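Local structure of DUF115 domain-containing protein (Magnetospirillum magneticum AMB-1, 5MU5) at residues 63-68 / 132-137; 72-77 / 117-122; 78-83 / 227-232; 121-126 / 208-213; 146-151 / 197-202. The protein is probably a flagellin glycosyltransferase of the Maf family, involved in formation of the bacterial flagellum. All blocks are in the same frame, centred on the assembly; numbering follows the deposited sequence.

Contact 1: 63-68 / 132-137; sequences KRIEDM and GYQLPI
Ile-65 and Glu-66 on helix 61-71 meet Tyr-133, Gln-134 and Ile-137 at the start of helix 134-142. The packing has two centres. Ile-65 CG2 lies 4.0 Å from Tyr-133 CB, the two side chains crossing at about a right angle; Ile-137 CD1 reaches to 3.8 Å from Glu-66 CB and 3.6 Å from the backbone oxygen Glu-66 O. Helix 134-142 follows the first strand of a Rossmann-like parallel sheet, and helix 61-71 packs beside its first turn; Ile-65 and Gln-134 also touch Phe-213 of edge strand 211-214. No hydrogen bond crosses the contact; its polar atoms lie against carbons. Glu-66 CD is anti to CA (chi2 -179°), and the extended chain brings Glu-66 OE2 to 3.9 Å from Tyr-133 CB, the carboxylate turned 88° to the phenol ring; OE2 pairs with Arg-62 NE. Tyr-133 OH bonds to Leu-47 O and Gln-134 NE2 to Leu-129 O, whereas Gln-134 OE1, 4.0 Å from Ile-65 CG1, is buried with no polar partner in the model.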
# COMPACT_ATOMS: atom_id res chain seq x y z
N LYS A 63 -37.57 5.28 -16.60
CA LYS A 63 -37.38 6.63 -17.10
C LYS A 63 -36.60 7.51 -16.12
O LYS A 63 -35.77 8.29 -16.54
CB LYS A 63 -38.74 7.27 -17.39
CG LYS A 63 -38.67 8.68 -17.95
CD LYS A 63 -40.08 9.19 -18.15
CE LYS A 63 -40.10 10.60 -18.72
NZ LYS A 63 -41.51 11.02 -18.96
N ARG A 64 -36.88 7.37 -14.83
CA ARG A 64 -36.21 8.17 -13.81
C ARG A 64 -34.70 7.86 -13.77
O ARG A 64 -33.87 8.77 -13.82
CB ARG A 64 -36.84 7.92 -12.43
CG ARG A 64 -36.18 8.66 -11.26
CD ARG A 64 -36.98 8.55 -9.95
NE ARG A 64 -36.75 9.73 -9.10
CZ ARG A 64 -37.65 10.69 -8.81
NH1 ARG A 64 -38.91 10.64 -9.25
NH2 ARG A 64 -37.29 11.72 -8.04
N ILE A 65 -34.36 6.58 -13.73
CA ILE A 65 -32.96 6.17 -13.65
C ILE A 65 -32.21 6.55 -14.93
O ILE A 65 -31.05 6.98 -14.87
CB ILE A 65 -32.81 4.65 -13.31
CG1 ILE A 65 -31.42 4.36 -12.77
CG2 ILE A 65 -33.05 3.73 -14.50
CD1 ILE A 65 -31.10 5.12 -11.50
N GLU A 66 -32.88 6.42 -16.07
CA GLU A 66 -32.25 6.76 -17.35
C GLU A 66 -32.02 8.25 -17.47
O GLU A 66 -31.01 8.67 -18.03
CB GLU A 66 -33.07 6.23 -18.53
CG GLU A 66 -32.92 4.72 -18.74
CD GLU A 66 -33.72 4.18 -19.93
OE1 GLU A 66 -34.52 4.94 -20.51
OE2 GLU A 66 -33.55 3.00 -20.28
N ASP A 67 -32.95 9.05 -16.94
CA ASP A 67 -32.83 10.51 -16.97
C ASP A 67 -31.70 10.98 -16.06
O ASP A 67 -31.01 11.95 -16.36
CB ASP A 67 -34.16 11.21 -16.57
CG ASP A 67 -35.23 11.14 -17.68
OD1 ASP A 67 -34.88 10.85 -18.85
OD2 ASP A 67 -36.43 11.36 -17.39
N MET A 68 -31.53 10.30 -14.92
CA MET A 68 -30.43 10.63 -14.02
C MET A 68 -29.09 10.38 -14.67
O MET A 68 -28.18 11.19 -14.51
CB MET A 68 -30.52 9.85 -12.72
CG MET A 68 -31.65 10.33 -11.84
SD MET A 68 -31.84 9.34 -10.35
CE MET A 68 -30.25 9.61 -9.54
N GLY A 132 -29.94 -2.71 -14.88
CA GLY A 132 -28.90 -2.17 -15.75
C GLY A 132 -29.34 -1.21 -16.82
O GLY A 132 -28.58 -0.94 -17.75
N TYR A 133 -30.55 -0.67 -16.71
CA TYR A 133 -31.03 0.34 -17.66
C TYR A 133 -30.07 1.55 -17.79
O TYR A 133 -29.95 2.14 -18.85
CB TYR A 133 -32.42 0.82 -17.24
CG TYR A 133 -33.51 -0.23 -17.31
CD1 TYR A 133 -33.72 -0.96 -18.48
CD2 TYR A 133 -34.37 -0.46 -16.24
CE1 TYR A 133 -34.72 -1.91 -18.57
CE2 TYR A 133 -35.38 -1.40 -16.32
CZ TYR A 133 -35.54 -2.13 -17.49
OH TYR A 133 -36.53 -3.08 -17.62
N GLN A 134 -29.37 1.91 -16.71
CA GLN A 134 -28.41 3.02 -16.76
C GLN A 134 -27.18 2.76 -17.62
O GLN A 134 -26.64 3.69 -18.21
CB GLN A 134 -27.97 3.45 -15.34
CG GLN A 134 -27.16 2.42 -14.53
CD GLN A 134 -28.01 1.32 -13.89
OE1 GLN A 134 -29.22 1.27 -14.06
NE2 GLN A 134 -27.36 0.43 -13.15
N LEU A 135 -26.74 1.50 -17.71
CA LEU A 135 -25.45 1.15 -18.36
C LEU A 135 -25.21 1.63 -19.78
O LEU A 135 -24.20 2.26 -20.04
CB LEU A 135 -25.18 -0.36 -18.31
CG LEU A 135 -24.75 -0.91 -16.96
CD1 LEU A 135 -24.54 -2.41 -17.09
CD2 LEU A 135 -23.48 -0.25 -16.45
N PRO A 136 -26.11 1.32 -20.72
CA PRO A 136 -25.87 1.82 -22.06
C PRO A 136 -25.51 3.30 -22.07
O PRO A 136 -24.55 3.69 -22.70
CB PRO A 136 -27.22 1.62 -22.76
CG PRO A 136 -27.91 0.54 -22.01
CD PRO A 136 -27.35 0.53 -20.62
N ILE A 137 -26.28 4.10 -21.34
CA ILE A 137 -26.09 5.56 -21.32
C ILE A 137 -24.75 5.98 -20.70
O ILE A 137 -24.03 6.79 -21.28
CB ILE A 137 -27.25 6.27 -20.57
CG1 ILE A 137 -28.57 6.03 -21.31
CG2 ILE A 137 -26.98 7.78 -20.47
CD1 ILE A 137 -29.82 6.35 -20.49

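Contact 2: 72-77 / 117-122; sequences TALGPD and EESGGF
Ser-119 and Ala-73 share the hydrogen bond of this loop-to-loop contact, with Ser-119 OG donating to Ala-73 O at 2.8 Å. Ser-119 OG is anti to its own carbonyl carbon (chi1 -82°), which turns it to Ala-73; the donor sits above the carbonyl plane, 54° out of it, at a C=O...donor angle of 115°. The same oxygen also accepts from Arg-79 NH2, so two donors grip it; NH1 of that arginine binds Gly-120 O, joining both loops through one guanidinium. An alanine in place of Ser-119 would probably leave Ala-73 O with one donor fewer and the loops less firmly tied. The remaining contacts are van der Waals touches against polar atoms and backbone. Ala-73 CB lies 3.5 Å from Ser-119 OG, and Leu-74, largely open to solvent, extends CD2 over the other loop, 3.6 Å from Glu-117 O and 3.9 Å from Glu-118 C. Ala-73 also touches Gln-141, and Ser-119 Asp-142, both at the end of helix 134-142. The arrangement is a surface junction of two irregular connections in an alpha/beta domain: the turn leaving helix 61-71 meets the loop leading into strand 123-127, first of the parallel sheet.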
# COMPACT_ATOMS: atom_id res chain seq x y z
N THR A 72 -26.49 13.59 -15.48
CA THR A 72 -25.29 13.68 -14.64
C THR A 72 -23.95 13.48 -15.36
O THR A 72 -22.93 13.23 -14.73
CB THR A 72 -25.36 12.68 -13.46
OG1 THR A 72 -25.63 11.35 -13.94
CG2 THR A 72 -26.43 13.09 -12.52
N ALA A 73 -23.95 13.65 -16.67
CA ALA A 73 -22.75 13.42 -17.48
C ALA A 73 -21.56 14.30 -17.14
O ALA A 73 -20.42 13.87 -17.28
CB ALA A 73 -23.07 13.59 -18.96
N LEU A 74 -21.82 15.54 -16.71
CA LEU A 74 -20.75 16.54 -16.57
C LEU A 74 -20.54 17.14 -15.17
O LEU A 74 -19.52 17.76 -14.92
CB LEU A 74 -21.02 17.68 -17.55
CG LEU A 74 -21.16 17.28 -19.03
CD1 LEU A 74 -21.72 18.43 -19.87
CD2 LEU A 74 -19.83 16.80 -19.60
N GLY A 75 -21.51 16.98 -14.28
CA GLY A 75 -21.40 17.59 -12.97
C GLY A 75 -20.32 16.95 -12.13
O GLY A 75 -20.21 15.72 -12.10
N PRO A 76 -19.51 17.76 -11.44
CA PRO A 76 -18.49 17.22 -10.54
C PRO A 76 -19.03 16.48 -9.30
O PRO A 76 -18.29 15.71 -8.71
CB PRO A 76 -17.70 18.46 -10.12
CG PRO A 76 -18.66 19.59 -10.26
CD PRO A 76 -19.50 19.23 -11.46
N ASP A 77 -20.29 16.68 -8.91
CA ASP A 77 -20.83 16.01 -7.71
C ASP A 77 -20.76 14.49 -7.82
O ASP A 77 -20.57 13.81 -6.83
CB ASP A 77 -22.30 16.35 -7.46
CG ASP A 77 -22.53 17.80 -7.01
OD1 ASP A 77 -21.58 18.60 -6.85
OD2 ASP A 77 -23.73 18.13 -6.82
N GLU A 117 -14.73 19.92 -18.78
CA GLU A 117 -15.97 20.18 -19.53
C GLU A 117 -16.38 18.99 -20.39
O GLU A 117 -17.39 19.05 -21.08
CB GLU A 117 -15.83 21.42 -20.40
CG GLU A 117 -16.31 22.69 -19.71
CD GLU A 117 -16.05 23.95 -20.53
OE1 GLU A 117 -15.66 23.84 -21.72
OE2 GLU A 117 -16.25 25.06 -19.98
N GLU A 118 -15.61 17.92 -20.34
CA GLU A 118 -15.85 16.73 -21.13
C GLU A 118 -16.20 15.54 -20.22
O GLU A 118 -15.74 15.45 -19.09
CB GLU A 118 -14.60 16.42 -21.98
CG GLU A 118 -13.30 16.27 -21.15
CD GLU A 118 -12.08 15.86 -21.96
OE1 GLU A 118 -12.10 15.98 -23.22
OE2 GLU A 118 -11.09 15.40 -21.34
N SER A 119 -17.04 14.65 -20.71
CA SER A 119 -17.29 13.38 -20.02
C SER A 119 -16.10 12.50 -20.32
O SER A 119 -15.48 12.64 -21.37
CB SER A 119 -18.57 12.69 -20.53
OG SER A 119 -19.71 13.24 -19.91
N GLY A 120 -15.77 11.59 -19.41
CA GLY A 120 -14.64 10.70 -19.61
C GLY A 120 -14.26 9.94 -18.35
O GLY A 120 -15.13 9.45 -17.63
N GLY A 121 -12.96 9.84 -18.08
CA GLY A 121 -12.46 9.11 -16.92
C GLY A 121 -12.21 7.64 -17.23
O GLY A 121 -12.99 7.00 -17.97
N PHE A 122 -11.13 7.12 -16.67
CA PHE A 122 -10.69 5.76 -16.91
C PHE A 122 -11.65 4.77 -16.30
O PHE A 122 -12.04 3.81 -16.96
CB PHE A 122 -9.31 5.54 -16.32
CG PHE A 122 -8.70 4.22 -16.69
CD1 PHE A 122 -9.04 3.07 -16.01
CD2 PHE A 122 -7.77 4.14 -17.71
CE1 PHE A 122 -8.48 1.85 -16.34
CE2 PHE A 122 -7.19 2.93 -18.04
CZ PHE A 122 -7.56 1.77 -17.36

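Contact 3: 78-83 / 227-232; sequences HRISAA and EFMRDA
Ile-80 packs on Phe-228, Met-229 and Ala-232 in a buried hydrophobic contact between an irregular loop and helix 219-235, beside the edge strand 211-214. The isoleucine supplies most of the surface the loop buries here. Ile-80 CG1 is anti to the carbonyl carbon (chi1 -63°), and its CD1 settles against the helix, 3.6 Å from Ala-232 CB and 3.7 Å from Met-229 CA. Phe-228 comes across Ile-80 at about a right angle, with Phe-228 CE2 at 4.1 Å from Ile-80 CD1. Ala-232 CB also lies over one face of the Phe-228 ring, offset toward the rim, 4.2 Å above its plane. Met-229 bends at its last torsion (chi3 81°), which brings Met-229 CE to 4.0 Å from Arg-79 O. Leu-212 of the edge strand touches Ile-80, Phe-228 and Met-229 and extends the cluster toward the sheet. Polar ties of the loop run to other partners: the Ile-80 backbone bonds to Trp-209 and Thr-210, while Arg-79, whose CB points away from the helix, binds Trp-209 O, stacks on that indole as a cation-pi pair and bridges to Asp-142. With no hydrogen bond between the two segments, their association probably rests on apolar packing.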
# COMPACT_ATOMS: atom_id res chain seq x y z
N HIS A 78 -20.92 13.98 -9.04
CA HIS A 78 -20.98 12.54 -9.32
C HIS A 78 -19.66 11.99 -9.90
O HIS A 78 -19.66 11.09 -10.73
CB HIS A 78 -22.15 12.29 -10.29
CG HIS A 78 -23.39 13.06 -9.93
ND1 HIS A 78 -24.12 12.79 -8.78
CD2 HIS A 78 -24.00 14.11 -10.52
CE1 HIS A 78 -25.14 13.63 -8.71
NE2 HIS A 78 -25.09 14.44 -9.75
N ARG A 79 -18.55 12.57 -9.45
CA ARG A 79 -17.22 12.27 -9.94
C ARG A 79 -16.21 12.36 -8.81
O ARG A 79 -16.41 13.10 -7.85
CB ARG A 79 -16.82 13.35 -10.95
CG ARG A 79 -17.68 13.42 -12.20
CD ARG A 79 -17.26 12.37 -13.20
NE ARG A 79 -18.03 12.47 -14.42
CZ ARG A 79 -17.79 11.78 -15.53
NH1 ARG A 79 -16.77 10.96 -15.59
NH2 ARG A 79 -18.54 11.94 -16.59
N ILE A 80 -15.11 11.63 -8.96
CA ILE A 80 -13.94 11.84 -8.13
C ILE A 80 -13.23 13.07 -8.72
O ILE A 80 -13.09 13.16 -9.93
CB ILE A 80 -12.99 10.62 -8.18
CG1 ILE A 80 -13.66 9.36 -7.62
CG2 ILE A 80 -11.69 10.89 -7.44
CD1 ILE A 80 -14.13 9.45 -6.18
N SER A 81 -12.82 14.00 -7.86
CA SER A 81 -12.01 15.17 -8.26
C SER A 81 -10.75 15.23 -7.41
O SER A 81 -10.70 15.97 -6.41
CB SER A 81 -12.79 16.47 -8.08
OG SER A 81 -13.98 16.44 -8.84
N ALA A 82 -9.73 14.47 -7.82
CA ALA A 82 -8.44 14.42 -7.10
C ALA A 82 -7.37 15.34 -7.69
O ALA A 82 -6.77 15.01 -8.71
CB ALA A 82 -7.93 12.98 -7.06
N ALA A 83 -7.11 16.49 -7.05
CA ALA A 83 -6.04 17.40 -7.49
C ALA A 83 -4.68 16.69 -7.32
O ALA A 83 -4.55 15.80 -6.48
CB ALA A 83 -6.07 18.71 -6.72
N GLU A 227 -17.83 6.35 1.04
CA GLU A 227 -16.59 5.75 1.47
C GLU A 227 -15.64 5.72 0.29
O GLU A 227 -14.51 6.13 0.42
CB GLU A 227 -16.82 4.36 2.03
CG GLU A 227 -15.54 3.72 2.56
CD GLU A 227 -15.80 2.46 3.38
OE1 GLU A 227 -16.98 2.04 3.45
OE2 GLU A 227 -14.82 1.90 3.94
N PHE A 228 -16.09 5.26 -0.87
CA PHE A 228 -15.19 5.22 -2.01
C PHE A 228 -14.62 6.61 -2.36
O PHE A 228 -13.43 6.74 -2.64
CB PHE A 228 -15.87 4.55 -3.20
CG PHE A 228 -14.99 4.49 -4.41
CD1 PHE A 228 -14.00 3.54 -4.50
CD2 PHE A 228 -15.15 5.41 -5.44
CE1 PHE A 228 -13.19 3.48 -5.61
CE2 PHE A 228 -14.34 5.36 -6.56
CZ PHE A 228 -13.35 4.39 -6.64
N MET A 229 -15.44 7.65 -2.30
CA MET A 229 -15.00 9.03 -2.57
C MET A 229 -13.90 9.53 -1.65
O MET A 229 -13.03 10.29 -2.08
CB MET A 229 -16.16 10.01 -2.47
CG MET A 229 -17.17 9.82 -3.57
SD MET A 229 -18.57 10.93 -3.43
CE MET A 229 -17.83 12.40 -4.18
N ARG A 230 -13.95 9.15 -0.38
CA ARG A 230 -12.88 9.43 0.56
C ARG A 230 -11.66 8.54 0.29
O ARG A 230 -10.53 9.00 0.35
CB ARG A 230 -13.39 9.25 2.01
CG ARG A 230 -14.42 10.31 2.41
CD ARG A 230 -14.80 10.23 3.89
NE ARG A 230 -15.07 8.86 4.27
CZ ARG A 230 -16.27 8.28 4.26
NH1 ARG A 230 -17.38 8.94 3.94
NH2 ARG A 230 -16.37 7.00 4.61
N ASP A 231 -11.91 7.27 -0.03
CA ASP A 231 -10.85 6.27 -0.30
C ASP A 231 -10.08 6.47 -1.61
O ASP A 231 -8.93 6.03 -1.72
CB ASP A 231 -11.46 4.85 -0.42
CG ASP A 231 -11.87 4.23 0.92
OD1 ASP A 231 -11.53 4.77 2.00
OD2 ASP A 231 -12.52 3.15 0.86
N ALA A 232 -10.73 7.07 -2.61
CA ALA A 232 -10.20 7.07 -3.98
C ALA A 232 -8.82 7.68 -4.12
O ALA A 232 -7.95 7.09 -4.73
CB ALA A 232 -11.18 7.75 -4.94

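Contact 4: 121-126 / 208-213; sequences GFHMVC and DWTRLF
A parallel beta pairing joins Met-124, Val-125 and Cys-126 to Arg-211, Leu-212 and Phe-213, setting the first strand of a Rossmann-like sheet beside its edge strand; the segment axes run 5.0 Å apart at 9°. Val-125 carries two backbone bonds. Val-125 N donates to Arg-211 O at 2.9 Å, almost straight, and Val-125 O accepts from Phe-213 N at 3.1 Å in a more bent bond (137°). Toward the start of the pairing the bonding weakens: Arg-211 N to His-123 O is a weak bond of 3.4 Å, and a water donates to His-123 O at 2.6 Å while accepting from Arg-211 N. A second water accepts from His-123 N and donates at 2.6 Å to Thr-210 OG1, which is also hydrogen-bonded to Val-207 O. At Gly-121 the backbone has positive phi, and a CB there would run into Trp-209 O. Side chains alternate between the faces. Met-124 and Arg-211 lie side by side, the bend at chi3 (-70°) bringing Met-124 CE to 3.7 Å from Arg-211 CB; on the other face Val-125 CB meets Leu-212 CD2 at 3.9 Å. Arg-211 ends in a salt bridge to Asp-142 and a hydrogen bond to Gln-141. Helix 134-142 covers the Met-124 and Arg-211 face, helices 188-202 and 219-235 cover the side of Val-125 and Leu-212, and strand 146-150 continues the sheet beyond strand 123-127.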
# COMPACT_ATOMS: atom_id res chain seq x y z
N GLY A 121 -12.96 9.84 -18.08
CA GLY A 121 -12.46 9.11 -16.92
C GLY A 121 -12.21 7.64 -17.23
O GLY A 121 -12.99 7.00 -17.97
N PHE A 122 -11.13 7.12 -16.67
CA PHE A 122 -10.69 5.76 -16.91
C PHE A 122 -11.65 4.77 -16.30
O PHE A 122 -12.04 3.81 -16.96
CB PHE A 122 -9.31 5.54 -16.32
CG PHE A 122 -8.70 4.22 -16.69
CD1 PHE A 122 -9.04 3.07 -16.01
CD2 PHE A 122 -7.77 4.14 -17.71
CE1 PHE A 122 -8.48 1.85 -16.34
CE2 PHE A 122 -7.19 2.93 -18.04
CZ PHE A 122 -7.56 1.77 -17.36
N HIS A 123 -12.03 5.02 -15.04
CA HIS A 123 -12.86 4.11 -14.26
C HIS A 123 -14.29 4.58 -14.16
O HIS A 123 -14.57 5.78 -14.15
CB HIS A 123 -12.33 4.00 -12.84
CG HIS A 123 -10.95 3.42 -12.75
ND1 HIS A 123 -10.73 2.07 -12.84
CD2 HIS A 123 -9.74 3.99 -12.53
CE1 HIS A 123 -9.44 1.82 -12.69
NE2 HIS A 123 -8.82 2.97 -12.51
N MET A 124 -15.19 3.62 -14.10
CA MET A 124 -16.60 3.87 -13.84
C MET A 124 -17.02 2.94 -12.73
O MET A 124 -16.77 1.73 -12.80
CB MET A 124 -17.45 3.54 -15.04
CG MET A 124 -18.92 3.49 -14.69
SD MET A 124 -19.93 3.65 -16.14
CE MET A 124 -19.61 5.39 -16.51
N VAL A 125 -17.66 3.50 -11.71
CA VAL A 125 -18.12 2.71 -10.57
C VAL A 125 -19.64 2.78 -10.41
O VAL A 125 -20.20 3.84 -10.20
CB VAL A 125 -17.47 3.19 -9.27
CG1 VAL A 125 -18.02 2.39 -8.09
CG2 VAL A 125 -15.96 3.06 -9.34
N CYS A 126 -20.31 1.65 -10.52
CA CYS A 126 -21.76 1.58 -10.36
C CYS A 126 -22.09 0.92 -9.05
O CYS A 126 -21.75 -0.25 -8.82
CB CYS A 126 -22.41 0.78 -11.47
SG CYS A 126 -22.02 1.46 -13.08
N ASP A 208 -8.89 10.11 -11.15
CA ASP A 208 -9.50 11.41 -11.42
C ASP A 208 -10.67 11.33 -12.41
O ASP A 208 -10.54 10.75 -13.47
CB ASP A 208 -8.48 12.43 -11.90
CG ASP A 208 -9.13 13.76 -12.25
OD1 ASP A 208 -9.62 14.44 -11.34
OD2 ASP A 208 -9.16 14.12 -13.43
N TRP A 209 -11.80 11.92 -12.04
CA TRP A 209 -12.98 12.04 -12.89
C TRP A 209 -13.68 10.71 -13.11
O TRP A 209 -14.43 10.54 -14.08
CB TRP A 209 -12.64 12.74 -14.21
CG TRP A 209 -13.77 13.56 -14.80
CD1 TRP A 209 -14.32 13.41 -16.05
CD2 TRP A 209 -14.47 14.64 -14.18
NE1 TRP A 209 -15.32 14.34 -16.23
CE2 TRP A 209 -15.42 15.11 -15.09
CE3 TRP A 209 -14.36 15.28 -12.94
CZ2 TRP A 209 -16.27 16.17 -14.80
CZ3 TRP A 209 -15.21 16.33 -12.65
CH2 TRP A 209 -16.15 16.76 -13.57
N THR A 210 -13.45 9.78 -12.19
CA THR A 210 -14.19 8.53 -12.15
C THR A 210 -15.68 8.84 -11.96
O THR A 210 -16.07 9.58 -11.06
CB THR A 210 -13.68 7.65 -10.96
OG1 THR A 210 -12.32 7.25 -11.19
CG2 THR A 210 -14.56 6.41 -10.75
N ARG A 211 -16.51 8.31 -12.85
CA ARG A 211 -17.95 8.43 -12.74
C ARG A 211 -18.46 7.52 -11.64
O ARG A 211 -18.13 6.33 -11.60
CB ARG A 211 -18.60 8.04 -14.08
CG ARG A 211 -20.11 8.31 -14.16
CD ARG A 211 -20.42 9.78 -14.32
NE ARG A 211 -21.85 10.00 -14.59
CZ ARG A 211 -22.41 9.97 -15.80
NH1 ARG A 211 -21.69 9.71 -16.89
NH2 ARG A 211 -23.72 10.19 -15.92
N LEU A 212 -19.27 8.08 -10.75
CA LEU A 212 -19.94 7.34 -9.70
C LEU A 212 -21.44 7.37 -9.98
O LEU A 212 -21.97 8.39 -10.41
CB LEU A 212 -19.67 8.02 -8.37
CG LEU A 212 -18.19 8.20 -8.04
CD1 LEU A 212 -18.06 9.04 -6.79
CD2 LEU A 212 -17.55 6.84 -7.85
N PHE A 213 -22.12 6.23 -9.76
CA PHE A 213 -23.55 6.14 -10.03
C PHE A 213 -24.22 5.10 -9.13
O PHE A 213 -23.77 3.97 -9.04
CB PHE A 213 -23.79 5.79 -11.49
CG PHE A 213 -25.19 6.05 -11.94
CD1 PHE A 213 -25.55 7.30 -12.42
CD2 PHE A 213 -26.16 5.05 -11.86
CE1 PHE A 213 -26.87 7.56 -12.80
CE2 PHE A 213 -27.47 5.30 -12.25
CZ PHE A 213 -27.83 6.55 -12.72
O HOH W 1 -9.09 9.15 -15.91
O HOH W 2 -11.22 7.38 -13.52
O HOH W 3 -15.91 7.24 -15.88

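Contact 5: 146-151 / 197-202; sequences GIHIVE and SAIRCC
His-148 sets its imidazole, from strand 146-150, against Ala-198, Ile-199 and Cys-202 of helix 188-202. With CG anti to the carbonyl carbon (chi1 -45°), His-148 ND1 is 3.6 Å from Ala-198 CB, and Ile-199 CD1 comes equally close to His-148 NE2, the isoleucine crossing the histidine at about a right angle. Cys-202 CB is more distant, at the ring edge near its plane, 4.4 Å from His-148 CE1. Beside the ring, Gly-146 CA faces Cys-202 SG at 4.4 Å; a side chain at this glycine would be pressed between that sulphur and His-148 NE2. Both ring nitrogens are fixed in the next shell: ND1 is hydrogen-bonded to Asn-181 ND2 on strand 180-183 and NE2 to His-123 ND1 on strand 123-127, linking the flanking strands. His-123 in turn bonds through NE2 to Cys-203 O, just past the helix. An alanine at His-148 would probably open a gap beside Ala-198 and Ile-199 and leave His-123 ND1 and Asn-181 ND2 without these mates. The helix runs nearly antiparallel to the strand, at 164° and 9.4 Å between segment axes. Such packing is characteristic of a Rossmann-like fold, in which this helix lies in the crossover connection from strand 180-183 to strand 211-214.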
# COMPACT_ATOMS: atom_id res chain seq x y z
N GLY A 146 -12.19 0.81 -17.22
CA GLY A 146 -12.37 -0.02 -16.03
C GLY A 146 -13.80 0.17 -15.54
O GLY A 146 -14.26 1.30 -15.34
N ILE A 147 -14.53 -0.94 -15.39
CA ILE A 147 -15.95 -0.89 -15.04
C ILE A 147 -16.13 -1.80 -13.86
O ILE A 147 -15.80 -2.99 -13.90
CB ILE A 147 -16.83 -1.35 -16.21
CG1 ILE A 147 -16.56 -0.46 -17.44
CG2 ILE A 147 -18.30 -1.31 -15.81
CD1 ILE A 147 -17.30 -0.92 -18.68
N HIS A 148 -16.67 -1.23 -12.79
CA HIS A 148 -16.78 -1.90 -11.52
C HIS A 148 -18.21 -1.77 -11.03
O HIS A 148 -18.73 -0.67 -10.80
CB HIS A 148 -15.80 -1.24 -10.55
CG HIS A 148 -14.46 -1.01 -11.15
ND1 HIS A 148 -13.57 -2.03 -11.38
CD2 HIS A 148 -13.86 0.12 -11.60
CE1 HIS A 148 -12.47 -1.54 -11.93
NE2 HIS A 148 -12.64 -0.24 -12.09
N ILE A 149 -18.85 -2.90 -10.88
CA ILE A 149 -20.24 -2.91 -10.55
C ILE A 149 -20.40 -3.62 -9.23
O ILE A 149 -19.95 -4.73 -9.05
CB ILE A 149 -21.03 -3.62 -11.64
CG1 ILE A 149 -20.82 -2.89 -12.97
CG2 ILE A 149 -22.51 -3.69 -11.26
CD1 ILE A 149 -21.36 -3.61 -14.19
N VAL A 150 -21.04 -2.94 -8.29
CA VAL A 150 -21.32 -3.51 -7.02
C VAL A 150 -22.79 -3.83 -7.05
O VAL A 150 -23.58 -2.95 -7.36
CB VAL A 150 -21.05 -2.51 -5.90
CG1 VAL A 150 -21.40 -3.09 -4.54
CG2 VAL A 150 -19.60 -2.08 -5.95
N GLU A 151 -23.16 -5.07 -6.78
CA GLU A 151 -24.58 -5.42 -6.74
C GLU A 151 -24.78 -6.39 -5.61
O GLU A 151 -24.44 -7.56 -5.74
CB GLU A 151 -25.03 -6.03 -8.05
CG GLU A 151 -26.48 -6.48 -8.04
CD GLU A 151 -27.42 -5.41 -7.51
OE1 GLU A 151 -27.86 -4.53 -8.29
OE2 GLU A 151 -27.76 -5.46 -6.31
N SER A 197 -9.78 -2.74 -4.08
CA SER A 197 -8.97 -3.75 -4.75
C SER A 197 -9.21 -3.75 -6.28
O SER A 197 -8.28 -3.94 -7.07
CB SER A 197 -9.29 -5.11 -4.15
OG SER A 197 -8.65 -6.11 -4.89
N ALA A 198 -10.44 -3.53 -6.69
CA ALA A 198 -10.77 -3.48 -8.12
C ALA A 198 -10.05 -2.32 -8.81
O ALA A 198 -9.50 -2.49 -9.87
CB ALA A 198 -12.26 -3.35 -8.31
N ILE A 199 -10.04 -1.16 -8.16
CA ILE A 199 -9.35 0.02 -8.70
C ILE A 199 -7.84 -0.16 -8.64
O ILE A 199 -7.10 0.16 -9.58
CB ILE A 199 -9.70 1.30 -7.93
CG1 ILE A 199 -11.19 1.61 -8.01
CG2 ILE A 199 -8.93 2.47 -8.49
CD1 ILE A 199 -11.69 1.92 -9.41
N ARG A 200 -7.38 -0.68 -7.51
CA ARG A 200 -5.97 -0.84 -7.26
C ARG A 200 -5.30 -1.79 -8.23
O ARG A 200 -4.16 -1.59 -8.61
CB ARG A 200 -5.75 -1.36 -5.83
CG ARG A 200 -4.28 -1.59 -5.48
CD ARG A 200 -4.09 -2.27 -4.13
NE ARG A 200 -4.75 -1.54 -3.06
CZ ARG A 200 -5.80 -1.98 -2.34
NH1 ARG A 200 -6.34 -3.19 -2.54
NH2 ARG A 200 -6.29 -1.19 -1.38
N CYS A 201 -6.02 -2.85 -8.61
CA CYS A 201 -5.47 -3.89 -9.49
C CYS A 201 -5.60 -3.61 -10.98
O CYS A 201 -4.87 -4.16 -11.79
CB CYS A 201 -6.15 -5.22 -9.19
SG CYS A 201 -5.64 -5.87 -7.60
N CYS A 202 -6.56 -2.77 -11.34
CA CYS A 202 -6.75 -2.43 -12.72
C CYS A 202 -5.86 -1.27 -13.09
O CYS A 202 -5.05 -1.40 -14.00
CB CYS A 202 -8.20 -2.08 -12.97
SG CYS A 202 -8.45 -1.56 -14.67

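Overall arrangement
From the N terminus, helix 61-71 opens contact 1, which closes at helix 134-142. The next turn opens contact 2, whose smaller loop lies within that of contact 1. The following loop opens contact 3, whose span crosses both and closes only at helix 219-235. Contact 4 begins on Gly-121 and Phe-122, the last residues of contact 2; it crosses contact 1, lies within the span of contact 3 and encloses contact 5. Contacts 4 and 5 meet in neighbouring strands of the parallel sheet. Contact 1 fastens helix 61-71 to helix 134-142 on one face, contact 2 joins the next loop to the one entering strand 123-127, and contact 3 ties loop 78-83 to helix 219-235 on the other face.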